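Local coordinates for fatty acid CoA ligase (Marinactinospora thermotolerans, PDB 6SQ8), which belongs to the ANL superfamily of AMP-binding enzymes, built from a large N-terminal domain and a smaller C-terminal one, and holds adenosine monophosphate in this crystal, at residues 40-44 against 45-49; 349-353 against 354-358. One frame throughout, in Å; residues are numbered along the deposited sequence.

Contact 1 (40-44 against 45-49)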
# COMPACT_ATOMS: atom_id res chain seq x y z
N HIS A 40 22.37 15.97 -10.74
CA HIS A 40 23.62 16.73 -10.68
C HIS A 40 23.79 17.41 -9.30
O HIS A 40 24.83 17.28 -8.67
CB HIS A 40 23.66 17.73 -11.84
CG HIS A 40 24.94 18.50 -11.90
ND1 HIS A 40 25.15 19.70 -11.23
CD2 HIS A 40 26.08 18.24 -12.58
CE1 HIS A 40 26.36 20.14 -11.49
NE2 HIS A 40 26.96 19.25 -12.30
N ALA A 41 22.75 18.09 -8.83
CA ALA A 41 22.81 18.81 -7.56
C ALA A 41 23.14 17.88 -6.39
O ALA A 41 23.90 18.25 -5.49
CB ALA A 41 21.50 19.52 -7.33
N LEU A 42 22.55 16.68 -6.38
CA LEU A 42 22.73 15.69 -5.29
C LEU A 42 24.15 15.10 -5.36
O LEU A 42 24.78 14.87 -4.33
CB LEU A 42 21.69 14.57 -5.42
CG LEU A 42 20.25 14.92 -5.07
CD1 LEU A 42 19.30 13.90 -5.68
CD2 LEU A 42 20.06 14.96 -3.57
N THR A 43 24.61 14.83 -6.59
CA THR A 43 25.95 14.35 -6.87
C THR A 43 26.94 15.37 -6.31
O THR A 43 27.76 15.01 -5.45
CB THR A 43 26.14 14.08 -8.38
OG1 THR A 43 25.79 12.71 -8.63
CG2 THR A 43 27.54 14.34 -8.90
N GLU A 44 26.80 16.63 -6.75
CA GLU A 44 27.70 17.74 -6.38
C GLU A 44 27.73 17.97 -4.87
O GLU A 44 28.71 18.43 -4.36
CB GLU A 44 27.30 19.06 -7.05
CG GLU A 44 27.57 19.12 -8.55
CD GLU A 44 28.96 18.75 -9.03
OE1 GLU A 44 29.06 18.28 -10.19
OE2 GLU A 44 29.91 18.90 -8.24
N ALA A 45 26.64 17.66 -4.17
CA ALA A 45 26.54 17.92 -2.74
C ALA A 45 27.31 16.88 -1.92
O ALA A 45 27.31 16.94 -0.69
CB ALA A 45 25.08 17.96 -2.33
N GLY A 46 27.90 15.88 -2.60
CA GLY A 46 28.80 14.89 -1.98
C GLY A 46 28.11 13.67 -1.37
O GLY A 46 28.65 13.01 -0.49
N ILE A 47 26.88 13.39 -1.84
CA ILE A 47 26.13 12.20 -1.49
C ILE A 47 26.73 11.03 -2.25
O ILE A 47 26.66 10.97 -3.48
CB ILE A 47 24.64 12.40 -1.82
CG1 ILE A 47 24.06 13.66 -1.17
CG2 ILE A 47 23.85 11.16 -1.45
CD1 ILE A 47 22.68 14.04 -1.67
N PRO A 48 27.34 10.03 -1.55
CA PRO A 48 27.93 8.87 -2.22
C PRO A 48 26.94 7.74 -2.53
O PRO A 48 25.94 7.57 -1.83
CB PRO A 48 28.96 8.41 -1.17
CG PRO A 48 28.33 8.76 0.18
CD PRO A 48 27.49 10.00 -0.09
N PRO A 49 27.21 6.93 -3.58
CA PRO A 49 26.33 5.82 -3.98
C PRO A 49 25.72 4.85 -2.95
O PRO A 49 24.54 4.49 -3.06
CB PRO A 49 27.27 5.03 -4.88
CG PRO A 49 28.01 6.11 -5.61
CD PRO A 49 28.33 7.10 -4.51

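Contact 2 (349-353 against 354-358)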
# COMPACT_ATOMS: atom_id res chain seq x y z
N VAL A 349 0.53 -17.99 4.35
CA VAL A 349 0.79 -17.67 2.97
C VAL A 349 2.28 -17.34 2.83
O VAL A 349 2.80 -16.44 3.50
CB VAL A 349 -0.10 -16.50 2.52
CG1 VAL A 349 0.19 -16.06 1.09
CG2 VAL A 349 -1.59 -16.84 2.69
N TRP A 350 2.98 -18.12 2.00
CA TRP A 350 4.38 -17.90 1.66
C TRP A 350 4.48 -17.61 0.17
O TRP A 350 3.74 -18.18 -0.63
CB TRP A 350 5.25 -19.11 2.02
CG TRP A 350 5.43 -19.34 3.48
CD1 TRP A 350 4.48 -19.79 4.34
CD2 TRP A 350 6.62 -19.16 4.26
NE1 TRP A 350 5.00 -19.91 5.60
CE2 TRP A 350 6.31 -19.53 5.58
CE3 TRP A 350 7.92 -18.74 3.97
CZ2 TRP A 350 7.24 -19.47 6.62
CZ3 TRP A 350 8.85 -18.70 4.99
CH2 TRP A 350 8.51 -19.06 6.30
N VAL A 351 5.43 -16.74 -0.17
CA VAL A 351 5.53 -16.16 -1.48
C VAL A 351 7.00 -16.23 -1.94
O VAL A 351 7.90 -16.01 -1.16
CB VAL A 351 4.98 -14.72 -1.43
CG1 VAL A 351 5.54 -13.84 -2.54
CG2 VAL A 351 3.47 -14.71 -1.45
N ARG A 352 7.20 -16.58 -3.22
CA ARG A 352 8.47 -16.49 -3.92
C ARG A 352 8.21 -15.77 -5.24
O ARG A 352 7.35 -16.19 -6.01
CB ARG A 352 9.07 -17.90 -4.10
CG ARG A 352 10.34 -17.97 -4.96
CD ARG A 352 11.16 -19.25 -4.82
NE ARG A 352 10.52 -20.46 -5.35
CZ ARG A 352 11.06 -21.69 -5.41
NH1 ARG A 352 12.23 -21.94 -4.83
NH2 ARG A 352 10.44 -22.65 -6.07
N SER A 353 8.92 -14.67 -5.48
CA SER A 353 8.73 -13.87 -6.69
C SER A 353 9.92 -12.95 -6.92
O SER A 353 10.64 -12.61 -5.98
CB SER A 353 7.45 -13.06 -6.62
OG SER A 353 7.69 -11.76 -6.11
N PRO A 354 10.12 -12.47 -8.17
CA PRO A 354 11.12 -11.46 -8.47
C PRO A 354 10.87 -10.08 -7.83
O PRO A 354 11.70 -9.20 -7.99
CB PRO A 354 11.04 -11.28 -10.00
CG PRO A 354 9.65 -11.72 -10.35
CD PRO A 354 9.37 -12.86 -9.38
N MET A 355 9.74 -9.91 -7.14
CA MET A 355 9.37 -8.62 -6.57
C MET A 355 9.64 -8.58 -5.07
O MET A 355 9.55 -7.51 -4.47
CB MET A 355 7.89 -8.32 -6.84
CG MET A 355 7.63 -7.96 -8.29
SD MET A 355 5.90 -7.71 -8.66
CE MET A 355 5.30 -9.40 -8.58
N THR A 356 10.02 -9.70 -4.46
CA THR A 356 10.19 -9.73 -3.00
C THR A 356 11.44 -8.96 -2.59
O THR A 356 12.40 -8.84 -3.37
CB THR A 356 10.28 -11.15 -2.44
OG1 THR A 356 11.44 -11.79 -2.98
CG2 THR A 356 9.03 -11.94 -2.76
N MET A 357 11.40 -8.47 -1.35
CA MET A 357 12.45 -7.71 -0.71
C MET A 357 13.77 -8.48 -0.80
O MET A 357 13.77 -9.68 -0.95
CB MET A 357 12.11 -7.43 0.77
CG MET A 357 12.28 -8.64 1.66
SD MET A 357 12.00 -8.43 3.44
CE MET A 357 12.27 -6.67 3.61
N SER A 358 14.89 -7.75 -0.71
CA SER A 358 16.21 -8.33 -0.52
C SER A 358 16.37 -8.75 0.94
O SER A 358 17.02 -9.73 1.24
CB SER A 358 17.29 -7.38 -0.92
OG SER A 358 17.18 -7.05 -2.30
O HOH W 1 11.26 -14.51 -3.55

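Contact 1 (40-44 against 45-49)
A Schellman motif ends the helix that runs from 28 to 44, and across it the side chains of L42 and I47 meet beside the turn at G46. G46 has a positive phi of 87°, which takes the chain out of the helical path and off across the helix end. Its amide N bonds to T43 O at 3.0 Å with an N-H...O angle of 158°. One residue earlier, the amide of A45 is shared between two acceptors, both weakly: A41 O lies 3.1 Å from A45 N, and L42 O lies 3.4 Å from it. The carbonyls of A41, L42 and T43 are thus engaged by the residues that leave the helix, the first two only weakly.

The apolar half of the motif is carried by branch ends. CG1 of I47 lies anti to the carbonyl carbon (chi1 -54°) and the chain then extends, carrying I47 CD1 back to within 3.4 Å of L42 CD2, the two side chains crossing at a slant. CD1 of I47 also approaches L42 CB, at 3.9 Å, and rests near L42 O. Both large residues are buried: I47 touches A99 and A100 of strand 98-103, while L42 reaches V102 of the same strand and L124 of strand 122-125; A45 packs on V122 of the latter. A hydrophobic contact between the residue just after a glycine of positive phi and one in the last turn of the helix, five positions earlier, is the classical signature of the Schellman C-cap, here joining a helix to the parallel sheet beside it.

Contact 2 (349-353 against 354-358)
S353 and the residues that follow it form a type I beta turn from S353 to T356, and the serine side chain can be traced through it. Its CB precedes the peptide to P354, whose N has no hydrogen to give. Beyond it, OG skips the proline and accepts the next amide, with S353 OG 2.9 Å from M355 N at an N-H...O angle of 156°, an ST turn laid over the beta turn. M355 CB lies 3.5 Å from S353 OG, and T356 CG2 lies 3.6 Å from it. The main-chain bond of the turn, T356 N to S353 O, is nearly straight (172°) but weak at 3.3 Å.

At the far end of the turn, T356 has chi1 at 63°, which stands OG1 between its backbone N and carbonyl carbon, where T356 OG1 meets a water O at 2.8 Å; that water also accepts the amide of S353, bridging the two ends of the turn. CG2 of T356 lies 4.0 Å from V351 CG1. Because proline brings no N-H, the S353 hydroxyl takes the first amide available, and with the backbone bond weak the closure of the turn probably relies substantially on the serine and the water.

In the fold
Both contacts turn the chain sharply aside where a regular element ends, contact 1 behind a helix and contact 2 behind a strand, yet they serve different regions. Their centres lie 32 Å apart and their nearest atoms about 14 Å, so they do not touch. Contact 1 is peripheral, its centre 30 Å from that of the chain, and leads into strand 52-56 of the five-stranded parallel sheet. Contact 2 is nearer the ligands: the side chain of M355, packed on helix 175-189, is about 7 Å from the bound 1-ethanoyl-9H-pyrido[3,4-b]indole-3-carboxylic acid, and that of V351 about 10 Å from adenosine monophosphate, so it lies near the ligand pocket without touching either ligand at these side chains.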